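Local coordinates for pectate lyase (Erwinia chrysanthemi, PDB 1RU4), which cleaves the polygalacturonate of pectin by beta-elimination, as a pectate lyase built on a parallel beta-helix, at residues Cys3-Ser12 with Ile82-Gly90. Sequence-based numbering, arbitrary orientation.
Sequences CSSDLTSGIS and IYVAAANCG
Ser-9 OG joins the two segments by two hydrogen bonds. It donates to Ala-86 O at 2.7 Å, in the carbonyl plane, and accepts from Cys-89 N at 2.8 Å. Its chi1 of -54° puts OG anti to the carbonyl carbon, facing the end of strand 82-86 and the residues just after it. This buried hydroxyl thus uses its proton and accepts one N-H, both with main-chain partners. Alongside, Asn-88 N bonds to Leu-7 O at 3.0 Å, nearly straight at the hydrogen but from above the carbonyl plane. Within the loop, Asp-6 OD2 accepts from Gly-10 N, which comes from above the carboxylate plane.

The Cys-3 to Cys-89 disulfide fastens the same turn covalently, SG to SG 2.0 Å with chi3 -106°. Cys-89 SG also lies 3.6 Å from Ser-9 CB.

Back toward the start of strand 82-86 the contact is apolar. Ile-11 CG2 sits over the centre of the Tyr-83 ring in a CH-pi contact, 3.5 Å from the centroid. Ile-11 CD1 extends to Ala-85 CB at 3.7 Å. Two waters link Tyr-83 OH to Ser-12, one at its N and one at its O.

The N-terminal loop, disulfide-linked, thus packs along strand 82-86 and the turn after it. That strand pairs in parallel with 50-53 and 117-120, as successive coils do in a right-handed parallel beta-helix.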
ATOM      1  N   CYS A   3       4.474  18.944  -9.126  1.00  6.94           N
ATOM      2  CA  CYS A   3       5.860  19.263  -8.782  1.00  5.80           C
ATOM      3  C   CYS A   3       6.859  18.994  -9.908  1.00  5.91           C
ATOM      4  O   CYS A   3       8.053  18.843  -9.655  1.00  6.12           O
ATOM      5  CB  CYS A   3       6.298  18.538  -7.497  1.00  7.16           C
ATOM      6  SG  CYS A   3       5.961  16.743  -7.393  1.00  7.86           S
ATOM      7  N   SER A   4       6.378  18.984 -11.150  1.00  7.74           N
ATOM      8  CA  SER A   4       7.245  18.726 -12.302  1.00  7.63           C
ATOM      9  C   SER A   4       8.337  19.778 -12.514  1.00  8.89           C
ATOM     10  O   SER A   4       9.368  19.486 -13.115  1.00  8.81           O
ATOM     11  CB  SER A   4       6.420  18.556 -13.584  1.00  8.93           C
ATOM     12  OG  SER A   4       5.712  19.740 -13.914  1.00 10.52           O
ATOM     13  N   SER A   5       8.122  20.991 -12.009  1.00  7.98           N
ATOM     14  CA  SER A   5       9.108  22.061 -12.161  1.00  9.91           C
ATOM     15  C   SER A   5      10.246  21.993 -11.139  1.00  9.70           C
ATOM     16  O   SER A   5      11.199  22.769 -11.211  1.00 11.50           O
ATOM     17  CB  SER A   5       8.428  23.431 -12.091  1.00 11.20           C
ATOM     18  OG  SER A   5       7.891  23.675 -10.802  1.00 13.93           O
ATOM     19  N   ASP A   6      10.143  21.061 -10.195  1.00  8.35           N
ATOM     20  CA  ASP A   6      11.140  20.899  -9.142  1.00  8.37           C
ATOM     21  C   ASP A   6      12.099  19.760  -9.480  1.00  7.37           C
ATOM     22  O   ASP A   6      11.723  18.588  -9.432  1.00  7.33           O
ATOM     23  CB  ASP A   6      10.433  20.612  -7.809  1.00  9.90           C
ATOM     24  CG  ASP A   6      11.363  20.694  -6.605  1.00 12.90           C
ATOM     25  OD1 ASP A   6      12.596  20.796  -6.770  1.00 16.02           O
ATOM     26  OD2 ASP A   6      10.841  20.654  -5.476  1.00 14.57           O
ATOM     27  N   LEU A   7      13.346  20.114  -9.786  1.00  7.19           N
ATOM     28  CA  LEU A   7      14.373  19.132 -10.132  1.00  7.07           C
ATOM     29  C   LEU A   7      14.464  17.990  -9.122  1.00  6.77           C
ATOM     30  O   LEU A   7      14.443  16.820  -9.505  1.00  6.18           O
ATOM     31  CB  LEU A   7      15.742  19.810 -10.255  1.00  7.54           C
ATOM     32  CG  LEU A   7      16.946  18.895 -10.508  1.00  9.77           C
ATOM     33  CD1 LEU A   7      16.851  18.270 -11.892  1.00  9.16           C
ATOM     34  CD2 LEU A   7      18.237  19.687 -10.374  1.00  9.67           C
ATOM     35  N   THR A   8      14.544  18.336  -7.839  1.00  6.98           N
ATOM     36  CA  THR A   8      14.706  17.342  -6.778  1.00  7.03           C
ATOM     37  C   THR A   8      13.403  16.794  -6.202  1.00  7.53           C
ATOM     38  O   THR A   8      13.406  16.160  -5.143  1.00  7.20           O
ATOM     39  CB  THR A   8      15.569  17.881  -5.626  1.00  7.50           C
ATOM     40  OG1 THR A   8      14.910  18.998  -5.017  1.00  8.69           O
ATOM     41  CG2 THR A   8      16.942  18.311  -6.137  1.00  8.62           C
ATOM     42  N   SER A   9      12.290  17.073  -6.875  1.00  5.89           N
ATOM     43  CA  SER A   9      10.996  16.515  -6.497  1.00  5.84           C
ATOM     44  C   SER A   9      10.598  16.752  -5.035  1.00  7.94           C
ATOM     45  O   SER A   9      10.091  15.848  -4.368  1.00  7.61           O
ATOM     46  CB  SER A   9      10.984  15.016  -6.814  1.00  7.08           C
ATOM     47  OG  SER A   9      11.334  14.795  -8.169  1.00  5.54           O
ATOM     48  N   GLY A  10      10.841  17.964  -4.545  1.00  8.28           N
ATOM     49  CA  GLY A  10      10.459  18.317  -3.186  1.00 10.17           C
ATOM     50  C   GLY A  10      11.490  18.047  -2.104  1.00 10.73           C
ATOM     51  O   GLY A  10      11.284  18.409  -0.943  1.00 13.36           O
ATOM     52  N   ILE A  11      12.609  17.441  -2.483  1.00  9.40           N
ATOM     53  CA  ILE A  11      13.653  17.069  -1.533  1.00  9.55           C
ATOM     54  C   ILE A  11      14.724  18.145  -1.336  1.00 10.19           C
ATOM     55  O   ILE A  11      15.227  18.717  -2.301  1.00 10.31           O
ATOM     56  CB  ILE A  11      14.325  15.745  -1.972  1.00  9.82           C
ATOM     57  CG1 ILE A  11      13.311  14.599  -1.894  1.00 10.39           C
ATOM     58  CG2 ILE A  11      15.556  15.451  -1.118  1.00  9.39           C
ATOM     59  CD1 ILE A  11      13.773  13.319  -2.569  1.00 11.37           C
ATOM     60  N   SER A  12      15.049  18.423  -0.073  1.00 11.87           N
ATOM     61  CA  SER A  12      16.129  19.349   0.274  1.00 13.53           C
ATOM     62  C   SER A  12      17.376  18.528   0.579  1.00 14.15           C
ATOM     63  O   SER A  12      17.363  17.683   1.474  1.00 15.10           O
ATOM     64  CB  SER A  12      15.755  20.185   1.501  1.00 15.70           C
ATOM     65  OG  SER A  12      14.709  21.092   1.212  1.00 22.28           O
ATOM     66  N   ILE A  82      18.793   8.905   3.547  1.00  7.44           N
ATOM     67  CA  ILE A  82      19.415   8.737   2.238  1.00  7.63           C
ATOM     68  C   ILE A  82      18.260   8.741   1.243  1.00  7.61           C
ATOM     69  O   ILE A  82      17.391   7.866   1.281  1.00  8.11           O
ATOM     70  CB  ILE A  82      20.195   7.411   2.114  1.00  7.58           C
ATOM     71  CG1 ILE A  82      21.345   7.378   3.123  1.00  9.73           C
ATOM     72  CG2 ILE A  82      20.742   7.266   0.698  1.00  9.03           C
ATOM     73  CD1 ILE A  82      22.102   6.064   3.146  1.00 11.02           C
ATOM     74  N   TYR A  83      18.231   9.761   0.395  1.00  6.85           N
ATOM     75  CA  TYR A  83      17.159   9.932  -0.582  1.00  7.02           C
ATOM     76  C   TYR A  83      17.444   9.254  -1.918  1.00  7.27           C
ATOM     77  O   TYR A  83      18.553   9.332  -2.441  1.00  7.36           O
ATOM     78  CB  TYR A  83      16.913  11.420  -0.840  1.00  6.76           C
ATOM     79  CG  TYR A  83      16.475  12.232   0.358  1.00  7.92           C
ATOM     80  CD1 TYR A  83      17.394  12.995   1.079  1.00  9.80           C
ATOM     81  CD2 TYR A  83      15.131  12.299   0.726  1.00  7.65           C
ATOM     82  CE1 TYR A  83      16.982  13.811   2.135  1.00 10.62           C
ATOM     83  CE2 TYR A  83      14.709  13.111   1.777  1.00  9.51           C
ATOM     84  CZ  TYR A  83      15.639  13.865   2.474  1.00 11.13           C
ATOM     85  OH  TYR A  83      15.220  14.685   3.499  1.00 15.24           O
ATOM     86  N   VAL A  84      16.425   8.599  -2.470  1.00  5.74           N
ATOM     87  CA  VAL A  84      16.502   7.994  -3.798  1.00  5.71           C
ATOM     88  C   VAL A  84      15.217   8.428  -4.497  1.00  6.25           C
ATOM     89  O   VAL A  84      14.122   8.046  -4.080  1.00  5.88           O
ATOM     90  CB  VAL A  84      16.559   6.443  -3.726  1.00  5.64           C
ATOM     91  CG1 VAL A  84      16.614   5.845  -5.128  1.00  6.73           C
ATOM     92  CG2 VAL A  84      17.769   5.991  -2.919  1.00  7.50           C
ATOM     93  N   ALA A  85      15.342   9.247  -5.538  1.00  5.70           N
ATOM     94  CA  ALA A  85      14.153   9.796  -6.184  1.00  5.67           C
ATOM     95  C   ALA A  85      14.287  10.093  -7.671  1.00  5.93           C
ATOM     96  O   ALA A  85      15.355  10.473  -8.152  1.00  6.52           O
ATOM     97  CB  ALA A  85      13.695  11.052  -5.445  1.00  7.10           C
ATOM     98  N   ALA A  86      13.183   9.912  -8.393  1.00  5.72           N
ATOM     99  CA  ALA A  86      13.120  10.268  -9.804  1.00  5.69           C
ATOM    100  C   ALA A  86      12.989  11.787  -9.895  1.00  6.33           C
ATOM    101  O   ALA A  86      12.207  12.396  -9.161  1.00  5.73           O
ATOM    102  CB  ALA A  86      11.932   9.586 -10.469  1.00  6.95           C
ATOM    103  N   ALA A  87      13.763  12.390 -10.792  1.00  5.29           N
ATOM    104  CA  ALA A  87      13.788  13.843 -10.953  1.00  4.86           C
ATOM    105  C   ALA A  87      12.503  14.441 -11.513  1.00  4.34           C
ATOM    106  O   ALA A  87      11.758  13.775 -12.232  1.00  4.94           O
ATOM    107  CB  ALA A  87      14.966  14.244 -11.830  1.00  5.68           C
ATOM    108  N   ASN A  88      12.266  15.709 -11.179  1.00  4.45           N
ATOM    109  CA  ASN A  88      11.124  16.472 -11.686  1.00  5.26           C
ATOM    110  C   ASN A  88       9.786  15.754 -11.533  1.00  5.09           C
ATOM    111  O   ASN A  88       8.911  15.854 -12.396  1.00  5.98           O
ATOM    112  CB  ASN A  88      11.362  16.856 -13.150  1.00  6.20           C
ATOM    113  CG  ASN A  88      12.475  17.870 -13.309  1.00  7.73           C
ATOM    114  OD1 ASN A  88      12.240  19.079 -13.252  1.00 10.58           O
ATOM    115  ND2 ASN A  88      13.696  17.387 -13.493  1.00  6.20           N
ATOM    116  N   CYS A  89       9.641  15.033 -10.424  1.00  4.95           N
ATOM    117  CA  CYS A  89       8.435  14.266 -10.133  1.00  5.14           C
ATOM    118  C   CYS A  89       8.020  13.307 -11.245  1.00  5.35           C
ATOM    119  O   CYS A  89       6.834  13.052 -11.469  1.00  6.17           O
ATOM    120  CB  CYS A  89       7.298  15.197  -9.701  1.00  5.77           C
ATOM    121  SG  CYS A  89       7.663  15.845  -8.039  1.00  7.46           S
ATOM    122  N   GLY A  90       9.032  12.770 -11.925  1.00  6.09           N
ATOM    123  CA  GLY A  90       8.817  11.758 -12.942  1.00  5.75           C
ATOM    124  C   GLY A  90       8.791  10.378 -12.305  1.00  5.07           C
ATOM    125  O   GLY A  90       8.583  10.247 -11.092  1.00  5.27           O
TER
HETATM  126  O   HOH W   1      13.728  16.914   2.016  1.00 15.18           O
HETATM  127  O   HOH W   2      17.159  16.772   3.974  1.00 22.23           O